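Local coordinates for protein DNA gyrase, B subunit, truncated (Myxococcus xanthus, PDB 3CWV) that is a truncated gyrase B subunit that probably binds ATP and takes part in the ATP-dependent breakage, passage and rejoining of double-stranded DNA, at residues W234-A242 with A302-M313; V272-L283 with R333-L344. All coordinates share one frame; numbering follows the deposited sequence.

Interaction 1. Residues W234-A242 with A302-M313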
loop_
_atom_site.group_PDB
_atom_site.type_symbol
_atom_site.label_atom_id
_atom_site.label_comp_id
_atom_site.label_asym_id
_atom_site.label_seq_id
_atom_site.Cartn_x
_atom_site.Cartn_y
_atom_site.Cartn_z
ATOM N N TRP A 234 17.313 6.907 1.264
ATOM C CA TRP A 234 18.627 6.338 1.548
ATOM C C TRP A 234 18.816 5.137 0.667
ATOM O O TRP A 234 17.973 4.229 0.658
ATOM C CB TRP A 234 18.752 5.898 3.003
ATOM C CG TRP A 234 20.015 5.127 3.273
ATOM C CD1 TRP A 234 21.281 5.646 3.425
ATOM C CD2 TRP A 234 20.142 3.707 3.458
ATOM N NE1 TRP A 234 22.180 4.635 3.665
ATOM C CE2 TRP A 234 21.513 3.437 3.699
ATOM C CE3 TRP A 234 19.236 2.637 3.436
ATOM C CZ2 TRP A 234 21.999 2.133 3.918
ATOM C CZ3 TRP A 234 19.718 1.339 3.662
ATOM C CH2 TRP A 234 21.087 1.102 3.905
ATOM N N ASP A 235 19.913 5.138 -0.095
ATOM C CA ASP A 235 20.232 4.036 -0.964
ATOM C C ASP A 235 19.025 3.580 -1.794
ATOM O O ASP A 235 18.778 2.385 -1.902
ATOM C CB ASP A 235 20.774 2.847 -0.143
ATOM C CG ASP A 235 21.735 2.014 -0.932
ATOM O OD1 ASP A 235 22.526 2.619 -1.700
ATOM O OD2 ASP A 235 21.698 0.771 -0.812
ATOM N N GLY A 236 18.283 4.529 -2.374
ATOM C CA GLY A 236 17.156 4.200 -3.251
ATOM C C GLY A 236 15.833 3.904 -2.546
ATOM O O GLY A 236 14.823 3.614 -3.209
ATOM N N LEU A 237 15.848 3.994 -1.214
ATOM C CA LEU A 237 14.726 3.624 -0.352
ATOM C C LEU A 237 14.141 4.883 0.263
ATOM O O LEU A 237 14.869 5.637 0.913
ATOM C CB LEU A 237 15.214 2.726 0.796
ATOM C CG LEU A 237 15.757 1.334 0.449
ATOM C CD1 LEU A 237 15.930 0.525 1.703
ATOM C CD2 LEU A 237 14.821 0.614 -0.505
ATOM N N ARG A 238 12.834 5.091 0.109
ATOM C CA ARG A 238 12.176 6.229 0.722
ATOM C C ARG A 238 11.622 5.892 2.093
ATOM O O ARG A 238 10.951 4.883 2.280
ATOM C CB ARG A 238 11.071 6.770 -0.178
ATOM C CG ARG A 238 10.370 7.981 0.412
ATOM C CD ARG A 238 9.156 8.354 -0.450
ATOM N NE ARG A 238 8.629 9.680 -0.135
ATOM C CZ ARG A 238 7.556 10.218 -0.722
ATOM N NH1 ARG A 238 6.878 9.538 -1.646
ATOM N NH2 ARG A 238 7.151 11.432 -0.374
ATOM N N VAL A 239 11.907 6.741 3.065
ATOM C CA VAL A 239 11.423 6.520 4.416
ATOM C C VAL A 239 10.539 7.706 4.748
ATOM O O VAL A 239 10.965 8.846 4.595
ATOM C CB VAL A 239 12.581 6.426 5.403
ATOM C CG1 VAL A 239 12.069 6.300 6.846
ATOM C CG2 VAL A 239 13.496 5.243 5.038
ATOM N N GLN A 240 9.290 7.429 5.122
ATOM C CA GLN A 240 8.322 8.466 5.487
ATOM C C GLN A 240 7.828 8.126 6.876
ATOM O O GLN A 240 7.518 6.973 7.176
ATOM C CB GLN A 240 7.141 8.480 4.524
ATOM C CG GLN A 240 7.500 8.734 3.070
ATOM C CD GLN A 240 6.347 8.419 2.138
ATOM O OE1 GLN A 240 6.166 7.270 1.705
ATOM N NE2 GLN A 240 5.557 9.443 1.815
ATOM N N CYS A 241 7.756 9.128 7.735
ATOM C CA CYS A 241 7.446 8.896 9.114
ATOM C C CYS A 241 6.575 10.046 9.655
ATOM O O CYS A 241 6.742 11.202 9.254
ATOM C CB CYS A 241 8.768 8.787 9.881
ATOM S SG CYS A 241 8.575 8.632 11.605
ATOM N N ALA A 242 5.633 9.718 10.536
ATOM C CA ALA A 242 4.835 10.751 11.238
ATOM C C ALA A 242 4.652 10.344 12.692
ATOM O O ALA A 242 4.379 9.181 12.976
ATOM C CB ALA A 242 3.481 10.935 10.582
ATOM N N ALA A 302 2.174 6.710 15.887
ATOM C CA ALA A 302 3.340 6.813 15.006
ATOM C C ALA A 302 3.161 5.899 13.786
ATOM O O ALA A 302 2.621 4.785 13.887
ATOM C CB ALA A 302 4.626 6.454 15.772
ATOM N N ILE A 303 3.581 6.397 12.629
ATOM C CA ILE A 303 3.505 5.636 11.394
ATOM C C ILE A 303 4.873 5.714 10.717
ATOM O O ILE A 303 5.441 6.808 10.584
ATOM C CB ILE A 303 2.432 6.211 10.433
ATOM C CG1 ILE A 303 1.064 6.330 11.131
ATOM C CG2 ILE A 303 2.324 5.339 9.162
ATOM C CD1 ILE A 303 0.064 7.166 10.379
ATOM N N VAL A 304 5.399 4.556 10.310
ATOM C CA VAL A 304 6.700 4.467 9.651
ATOM C C VAL A 304 6.577 3.602 8.378
ATOM O O VAL A 304 6.257 2.433 8.468
ATOM C CB VAL A 304 7.762 3.821 10.588
ATOM C CG1 VAL A 304 9.097 3.691 9.844
ATOM C CG2 VAL A 304 7.920 4.616 11.928
ATOM N N ALA A 305 6.825 4.181 7.201
ATOM C CA ALA A 305 6.633 3.483 5.934
ATOM C C ALA A 305 7.922 3.567 5.124
ATOM O O ALA A 305 8.432 4.661 4.884
ATOM C CB ALA A 305 5.479 4.120 5.117
ATOM N N VAL A 306 8.447 2.414 4.719
ATOM C CA VAL A 306 9.611 2.413 3.822
ATOM C C VAL A 306 9.151 1.891 2.478
ATOM O O VAL A 306 8.222 1.107 2.403
ATOM C CB VAL A 306 10.814 1.618 4.420
ATOM C CG1 VAL A 306 10.455 0.144 4.624
ATOM C CG2 VAL A 306 12.087 1.784 3.547
ATOM N N SER A 307 9.740 2.374 1.394
ATOM C CA SER A 307 9.326 1.870 0.108
ATOM C C SER A 307 10.565 1.836 -0.791
ATOM O O SER A 307 11.532 2.545 -0.508
ATOM C CB SER A 307 8.225 2.770 -0.474
ATOM O OG SER A 307 8.743 4.042 -0.885
ATOM N N GLY A 308 10.540 1.016 -1.840
ATOM C CA GLY A 308 11.674 0.907 -2.749
ATOM C C GLY A 308 11.441 -0.264 -3.704
ATOM O O GLY A 308 10.382 -0.909 -3.658
ATOM N N PRO A 309 12.440 -0.573 -4.552
ATOM C CA PRO A 309 12.287 -1.716 -5.466
ATOM C C PRO A 309 11.888 -2.974 -4.672
ATOM O O PRO A 309 12.448 -3.208 -3.588
ATOM C CB PRO A 309 13.692 -1.867 -6.067
ATOM C CG PRO A 309 14.265 -0.438 -6.020
ATOM C CD PRO A 309 13.752 0.095 -4.692
ATOM N N ARG A 310 10.929 -3.754 -5.181
ATOM C CA ARG A 310 10.429 -4.965 -4.462
ATOM C C ARG A 310 11.558 -5.910 -4.055
ATOM O O ARG A 310 11.512 -6.546 -2.974
ATOM C CB ARG A 310 9.426 -5.771 -5.319
ATOM C CG ARG A 310 8.037 -5.152 -5.553
ATOM C CD ARG A 310 7.055 -6.221 -6.086
ATOM N NE ARG A 310 5.699 -5.727 -6.382
ATOM C CZ ARG A 310 5.310 -5.216 -7.557
ATOM N NH1 ARG A 310 6.180 -5.092 -8.546
ATOM N NH2 ARG A 310 4.052 -4.821 -7.754
ATOM N N ARG A 311 12.553 -6.033 -4.932
ATOM C CA ARG A 311 13.698 -6.926 -4.716
ATOM C C ARG A 311 14.546 -6.521 -3.514
ATOM O O ARG A 311 15.193 -7.370 -2.896
ATOM C CB ARG A 311 14.600 -6.956 -5.954
ATOM C CG ARG A 311 15.261 -5.604 -6.274
ATOM C CD ARG A 311 16.452 -5.740 -7.215
ATOM N NE ARG A 311 17.494 -6.614 -6.661
ATOM C CZ ARG A 311 18.331 -6.274 -5.678
ATOM N NH1 ARG A 311 18.267 -5.068 -5.118
ATOM N NH2 ARG A 311 19.242 -7.143 -5.252
ATOM N N GLN A 312 14.545 -5.222 -3.207
ATOM C CA GLN A 312 15.292 -4.663 -2.074
ATOM C C GLN A 312 14.602 -4.830 -0.721
ATOM O O GLN A 312 15.224 -4.610 0.306
ATOM C CB GLN A 312 15.585 -3.167 -2.304
ATOM C CG GLN A 312 16.758 -2.874 -3.270
ATOM C CD GLN A 312 17.140 -1.390 -3.323
ATOM O OE1 GLN A 312 17.430 -0.765 -2.299
ATOM N NE2 GLN A 312 17.170 -0.833 -4.525
ATOM N N MET A 313 13.321 -5.180 -0.719
ATOM C CA MET A 313 12.567 -5.405 0.529
ATOM C C MET A 313 12.917 -6.783 1.074
ATOM O O MET A 313 12.609 -7.793 0.445
ATOM C CB MET A 313 11.066 -5.337 0.285
ATOM C CG MET A 313 10.483 -3.978 -0.206
ATOM S SD MET A 313 10.716 -2.592 0.943
ATOM C CE MET A 313 12.046 -1.763 0.067
HETATM O O HOH W 1 7.925 5.306 1.689
#

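Interaction 2. Residues V272-L283 with R333-L344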
loop_
_atom_site.group_PDB
_atom_site.type_symbol
_atom_site.label_atom_id
_atom_site.label_comp_id
_atom_site.label_asym_id
_atom_site.label_seq_id
_atom_site.Cartn_x
_atom_site.Cartn_y
_atom_site.Cartn_z
ATOM N N VAL A 272 13.869 4.575 13.801
ATOM C CA VAL A 272 13.127 5.739 14.268
ATOM C C VAL A 272 13.110 5.779 15.783
ATOM O O VAL A 272 13.381 6.807 16.372
ATOM C CB VAL A 272 11.676 5.807 13.699
ATOM C CG1 VAL A 272 10.881 7.012 14.323
ATOM C CG2 VAL A 272 11.703 5.936 12.164
ATOM N N THR A 273 12.783 4.665 16.421
ATOM C CA THR A 273 12.633 4.683 17.856
ATOM C C THR A 273 13.992 4.877 18.534
ATOM O O THR A 273 14.086 5.562 19.557
ATOM C CB THR A 273 11.960 3.422 18.383
ATOM O OG1 THR A 273 12.785 2.291 18.093
ATOM C CG2 THR A 273 10.582 3.233 17.741
ATOM N N GLN A 274 15.045 4.312 17.948
ATOM C CA GLN A 274 16.386 4.498 18.488
ATOM C C GLN A 274 16.830 5.947 18.374
ATOM O O GLN A 274 17.455 6.490 19.302
ATOM C CB GLN A 274 17.395 3.547 17.827
ATOM C CG GLN A 274 17.214 2.078 18.290
ATOM C CD GLN A 274 17.467 1.889 19.797
ATOM O OE1 GLN A 274 16.533 1.716 20.592
ATOM N NE2 GLN A 274 18.735 1.945 20.188
ATOM N N ALA A 275 16.506 6.574 17.246
ATOM C CA ALA A 275 16.809 7.986 17.029
ATOM C C ALA A 275 16.083 8.884 18.040
ATOM O O ALA A 275 16.678 9.817 18.573
ATOM C CB ALA A 275 16.460 8.394 15.591
ATOM N N LEU A 276 14.810 8.585 18.315
ATOM C CA LEU A 276 14.003 9.392 19.247
ATOM C C LEU A 276 14.422 9.191 20.711
ATOM O O LEU A 276 14.631 10.165 21.452
ATOM C CB LEU A 276 12.508 9.076 19.097
ATOM C CG LEU A 276 11.503 9.826 19.993
ATOM C CD1 LEU A 276 11.656 11.350 19.923
ATOM C CD2 LEU A 276 10.089 9.424 19.661
ATOM N N ARG A 277 14.527 7.934 21.130
ATOM C CA ARG A 277 14.998 7.610 22.477
ATOM C C ARG A 277 16.371 8.215 22.751
ATOM O O ARG A 277 16.660 8.612 23.881
ATOM C CB ARG A 277 15.061 6.098 22.669
ATOM C CG ARG A 277 13.718 5.435 22.866
ATOM C CD ARG A 277 13.915 3.952 23.114
ATOM N NE ARG A 277 14.735 3.747 24.306
ATOM C CZ ARG A 277 15.294 2.594 24.655
ATOM N NH1 ARG A 277 15.124 1.515 23.905
ATOM N NH2 ARG A 277 16.026 2.523 25.762
ATOM N N GLY A 278 17.198 8.285 21.708
ATOM C CA GLY A 278 18.529 8.853 21.774
ATOM C C GLY A 278 18.574 10.374 21.812
ATOM O O GLY A 278 19.473 10.962 22.432
ATOM N N ALA A 279 17.628 11.008 21.121
ATOM C CA ALA A 279 17.497 12.451 21.129
ATOM C C ALA A 279 17.052 12.888 22.516
ATOM O O ALA A 279 17.587 13.845 23.060
ATOM C CB ALA A 279 16.495 12.911 20.071
ATOM N N LEU A 280 16.099 12.163 23.090
ATOM C CA LEU A 280 15.617 12.455 24.434
ATOM C C LEU A 280 16.709 12.270 25.484
ATOM O O LEU A 280 16.926 13.154 26.309
ATOM C CB LEU A 280 14.392 11.605 24.777
ATOM C CG LEU A 280 13.165 11.889 23.908
ATOM C CD1 LEU A 280 12.076 10.921 24.242
ATOM C CD2 LEU A 280 12.683 13.321 24.068
ATOM N N ALA A 281 17.391 11.127 25.439
ATOM C CA ALA A 281 18.542 10.859 26.311
ATOM C C ALA A 281 19.523 12.029 26.338
ATOM O O ALA A 281 19.897 12.513 27.410
ATOM C CB ALA A 281 19.249 9.580 25.889
ATOM N N LYS A 282 19.926 12.503 25.169
ATOM C CA LYS A 282 20.894 13.581 25.095
ATOM C C LYS A 282 20.358 14.900 25.673
ATOM O O LYS A 282 21.048 15.575 26.446
ATOM C CB LYS A 282 21.368 13.770 23.658
ATOM C CG LYS A 282 22.020 12.514 23.064
ATOM C CD LYS A 282 23.076 12.869 22.036
ATOM C CE LYS A 282 23.915 11.638 21.662
ATOM N NZ LYS A 282 25.097 12.013 20.842
ATOM N N LEU A 283 19.126 15.251 25.309
ATOM C CA LEU A 283 18.513 16.505 25.744
ATOM C C LEU A 283 18.414 16.587 27.265
ATOM O O LEU A 283 18.693 17.634 27.855
ATOM C CB LEU A 283 17.127 16.688 25.102
ATOM C CG LEU A 283 17.092 17.120 23.629
ATOM C CD1 LEU A 283 15.645 17.188 23.107
ATOM C CD2 LEU A 283 17.794 18.448 23.411
ATOM N N ARG A 333 18.629 5.974 11.831
ATOM C CA ARG A 333 19.007 6.548 13.117
ATOM C C ARG A 333 19.953 7.728 12.951
ATOM O O ARG A 333 19.741 8.770 13.572
ATOM C CB ARG A 333 19.605 5.518 14.084
ATOM C CG ARG A 333 19.692 6.049 15.541
ATOM C CD ARG A 333 20.762 5.344 16.378
ATOM N NE ARG A 333 22.066 5.429 15.727
ATOM C CZ ARG A 333 22.819 6.526 15.671
ATOM N NH1 ARG A 333 23.977 6.497 15.032
ATOM N NH2 ARG A 333 22.418 7.660 16.241
ATOM N N LYS A 334 20.957 7.581 12.086
ATOM C CA LYS A 334 21.900 8.659 11.808
ATOM C C LYS A 334 21.252 9.870 11.166
ATOM O O LYS A 334 21.604 11.007 11.490
ATOM C CB LYS A 334 23.062 8.177 10.930
ATOM C CG LYS A 334 24.085 7.366 11.692
ATOM C CD LYS A 334 25.011 6.586 10.763
ATOM C CE LYS A 334 25.881 5.626 11.567
ATOM N NZ LYS A 334 26.952 5.057 10.716
ATOM N N GLN A 335 20.325 9.635 10.244
ATOM C CA GLN A 335 19.593 10.725 9.619
ATOM C C GLN A 335 18.696 11.444 10.626
ATOM O O GLN A 335 18.624 12.677 10.631
ATOM C CB GLN A 335 18.720 10.199 8.470
ATOM C CG GLN A 335 17.927 11.279 7.714
ATOM C CD GLN A 335 18.756 11.982 6.663
ATOM O OE1 GLN A 335 19.902 11.609 6.414
ATOM N NE2 GLN A 335 18.171 12.988 6.020
ATOM N N LEU A 336 17.991 10.687 11.457
ATOM C CA LEU A 336 16.910 11.285 12.234
ATOM C C LEU A 336 17.308 11.795 13.611
ATOM O O LEU A 336 16.689 12.730 14.122
ATOM C CB LEU A 336 15.743 10.321 12.383
ATOM C CG LEU A 336 15.067 9.880 11.086
ATOM C CD1 LEU A 336 13.827 9.107 11.462
ATOM C CD2 LEU A 336 14.709 11.089 10.216
ATOM N N GLN A 337 18.317 11.175 14.225
ATOM C CA GLN A 337 18.681 11.561 15.596
ATOM C C GLN A 337 19.020 13.049 15.767
ATOM O O GLN A 337 18.489 13.677 16.672
ATOM C CB GLN A 337 19.766 10.662 16.187
ATOM C CG GLN A 337 19.914 10.831 17.689
ATOM C CD GLN A 337 20.632 9.685 18.335
ATOM O OE1 GLN A 337 20.136 8.560 18.350
ATOM N NE2 GLN A 337 21.806 9.958 18.888
ATOM N N PRO A 338 19.872 13.619 14.890
ATOM C CA PRO A 338 20.163 15.062 14.988
ATOM C C PRO A 338 18.977 15.972 14.620
ATOM O O PRO A 338 18.857 17.074 15.165
ATOM C CB PRO A 338 21.316 15.276 14.003
ATOM C CG PRO A 338 21.372 14.071 13.146
ATOM C CD PRO A 338 20.667 12.956 13.843
ATOM N N LEU A 339 18.125 15.511 13.703
ATOM C CA LEU A 339 16.896 16.226 13.364
ATOM C C LEU A 339 15.915 16.258 14.518
ATOM O O LEU A 339 15.275 17.278 14.739
ATOM C CB LEU A 339 16.229 15.624 12.124
ATOM C CG LEU A 339 16.973 15.694 10.786
ATOM C CD1 LEU A 339 16.158 15.024 9.675
ATOM C CD2 LEU A 339 17.325 17.126 10.384
ATOM N N PHE A 340 15.798 15.150 15.251
ATOM C CA PHE A 340 14.939 15.073 16.415
ATOM C C PHE A 340 15.466 16.017 17.516
ATOM O O PHE A 340 14.676 16.720 18.150
ATOM C CB PHE A 340 14.911 13.658 16.989
ATOM C CG PHE A 340 13.775 12.761 16.485
ATOM C CD1 PHE A 340 12.444 13.135 16.603
ATOM C CD2 PHE A 340 14.070 11.490 15.966
ATOM C CE1 PHE A 340 11.412 12.276 16.193
ATOM C CE2 PHE A 340 13.072 10.637 15.548
ATOM C CZ PHE A 340 11.729 11.021 15.655
ATOM N N ILE A 341 16.782 15.986 17.769
ATOM C CA ILE A 341 17.437 16.885 18.748
ATOM C C ILE A 341 17.081 18.365 18.494
ATOM O O ILE A 341 16.537 19.034 19.369
ATOM C CB ILE A 341 18.987 16.680 18.784
ATOM C CG1 ILE A 341 19.327 15.328 19.429
ATOM C CG2 ILE A 341 19.686 17.814 19.576
ATOM C CD1 ILE A 341 20.789 14.928 19.337
ATOM N N GLU A 342 17.367 18.862 17.297
ATOM C CA GLU A 342 17.062 20.243 16.957
ATOM C C GLU A 342 15.562 20.533 17.009
ATOM O O GLU A 342 15.121 21.506 17.626
ATOM C CB GLU A 342 17.610 20.571 15.581
ATOM C CG GLU A 342 17.222 21.953 15.063
ATOM C CD GLU A 342 18.015 23.117 15.695
ATOM O OE1 GLU A 342 18.001 24.225 15.104
ATOM O OE2 GLU A 342 18.646 22.939 16.767
ATOM N N LEU A 343 14.782 19.667 16.370
ATOM C CA LEU A 343 13.338 19.810 16.309
ATOM C C LEU A 343 12.703 19.905 17.679
ATOM O O LEU A 343 11.767 20.693 17.884
ATOM C CB LEU A 343 12.755 18.595 15.580
ATOM C CG LEU A 343 11.281 18.254 15.578
ATOM C CD1 LEU A 343 11.061 17.431 14.328
ATOM C CD2 LEU A 343 10.861 17.479 16.802
ATOM N N LEU A 344 13.178 19.075 18.604
ATOM C CA LEU A 344 12.514 18.929 19.885
ATOM C C LEU A 344 12.838 20.086 20.842
ATOM O O LEU A 344 12.165 20.251 21.852
ATOM C CB LEU A 344 12.844 17.578 20.539
ATOM C CG LEU A 344 12.205 16.273 20.004
ATOM C CD1 LEU A 344 12.861 15.025 20.593
ATOM C CD2 LEU A 344 10.704 16.230 20.256
#

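Interaction 1. Residues W234-A242 with A302-M313
Leu237 packs its CD2 methyl against Met313 CE at 3.7 Å, the two side chains running past each other in opposite senses. From there an apolar row follows two neighbouring antiparallel strands in the mixed sheet of the gyrase B S5-like domain. CG2 of Val239 meets CG2 of Val306 at 4.0 Å, and Cys241 SG lies beside Val304 CG2. Cys241, Val304 and Val306 of this row pack on helix 267-284, whereas Ala242 and Ile303, on the reverse face, pack on helix 208-217. Leu237 CG is anti to its carbonyl carbon (chi1 -66°), an orientation that directs CD2 past Gly308 CA and on to Gln312 OE1. At Gly308 a beta carbon would collide with this methyl. Three hydrogen-bonded pairs, Arg238-Ser307, Gln240-Ala305 and Ala242-Ile303, zip the backbones together; the middle pair is nearly straight, Gln240 N to Ala305 O measuring 2.9 Å at 170°. Farther along that same reverse face, Arg238, Gln240 and Ser307 make it polar. Arg238 is salt-bridged to Asp231, and NE2 of Gln240 sits 3.3 Å above the centre of the Arg238 guanidinium plane. One water bonds to Gln240 OE1 at 2.6 Å, Arg238 O at 3.1 Å and Ser307 OG at 3.0 Å.

Interaction 2. Residues V272-L283 with R333-L344
Val272 opens the helix-helix interface, its CG2 lying 3.9 Å from Leu336 CD1. The two helices run in the same general direction, crossing at -37°, and small residues let their axes approach to 8.0 Å. Gln274 lays its CB along the aliphatic part of Arg333. Ala275 is a knob in the hole formed by Arg333, Leu336, Gln337 and Phe340, with its CB 3.8 Å from Leu336 CB. Next to it in sequence, Leu276 crosses Phe340 at about a right angle: CD1 makes a CH-pi contact over one ring face, 4.0 Å from the centroid and offset toward the rim. Phe340 also meets Phe230 of the adjoining sheet edge-to-face. Gly278 makes room for the Gln337 amide, whose OE1 approaches Gly278 CA to 3.8 Å. Gln337 CG stands anti to the backbone N (chi1 -166°), which takes it past Ala275 O. Within the second helix Arg333 NH2 gives OE1 a weak hydrogen bond of 3.2 Å, while Arg333 NE is salt-bridged to Glu330. With an alanine in place of Gln337, the space over Gly278 would probably be left unfilled and Arg333 NH2 would lose this weak partner. Ala279, the second alanine knob, presses CB to 3.5 Å from Phe340 CB and also touches Ile341 CG1. Leu280 then reaches Leu344, Lys282 flanks Ile341 and Gln337 with its methylenes, and Leu283 closes on Leu344. No hydrogen bond passes between the two segments, so shape complementarity of alanine, glycine, leucine and phenylalanine appears to hold them, with the polar groups kept to one flank.

In the fold
Interactions 1 and 2 belong to one layered domain and meet at Val272, whose CG1 lies 3.9 Å from Cys241 SG and whose CG2 lies 4.0 Å from Val304 CG2. Helix 267-284 uses Val272 and Leu276 for both the sheet and the partner helix, and Ala279 to Leu283 pair with the partner helix beyond them; the two centres are about 19 Å apart. Both contacts are largely buried, though interaction 1 ends in an exposed turn and interaction 2 has a more open flank with long polar and charged side chains (Gln274, Lys282, Arg333). Their chemistry differs accordingly: regular backbone hydrogen bonds join the strands, while side-chain interlocking joins the helices. Helix 328-345, which follows strand 300-307, also reaches strand 228-234 through Leu336.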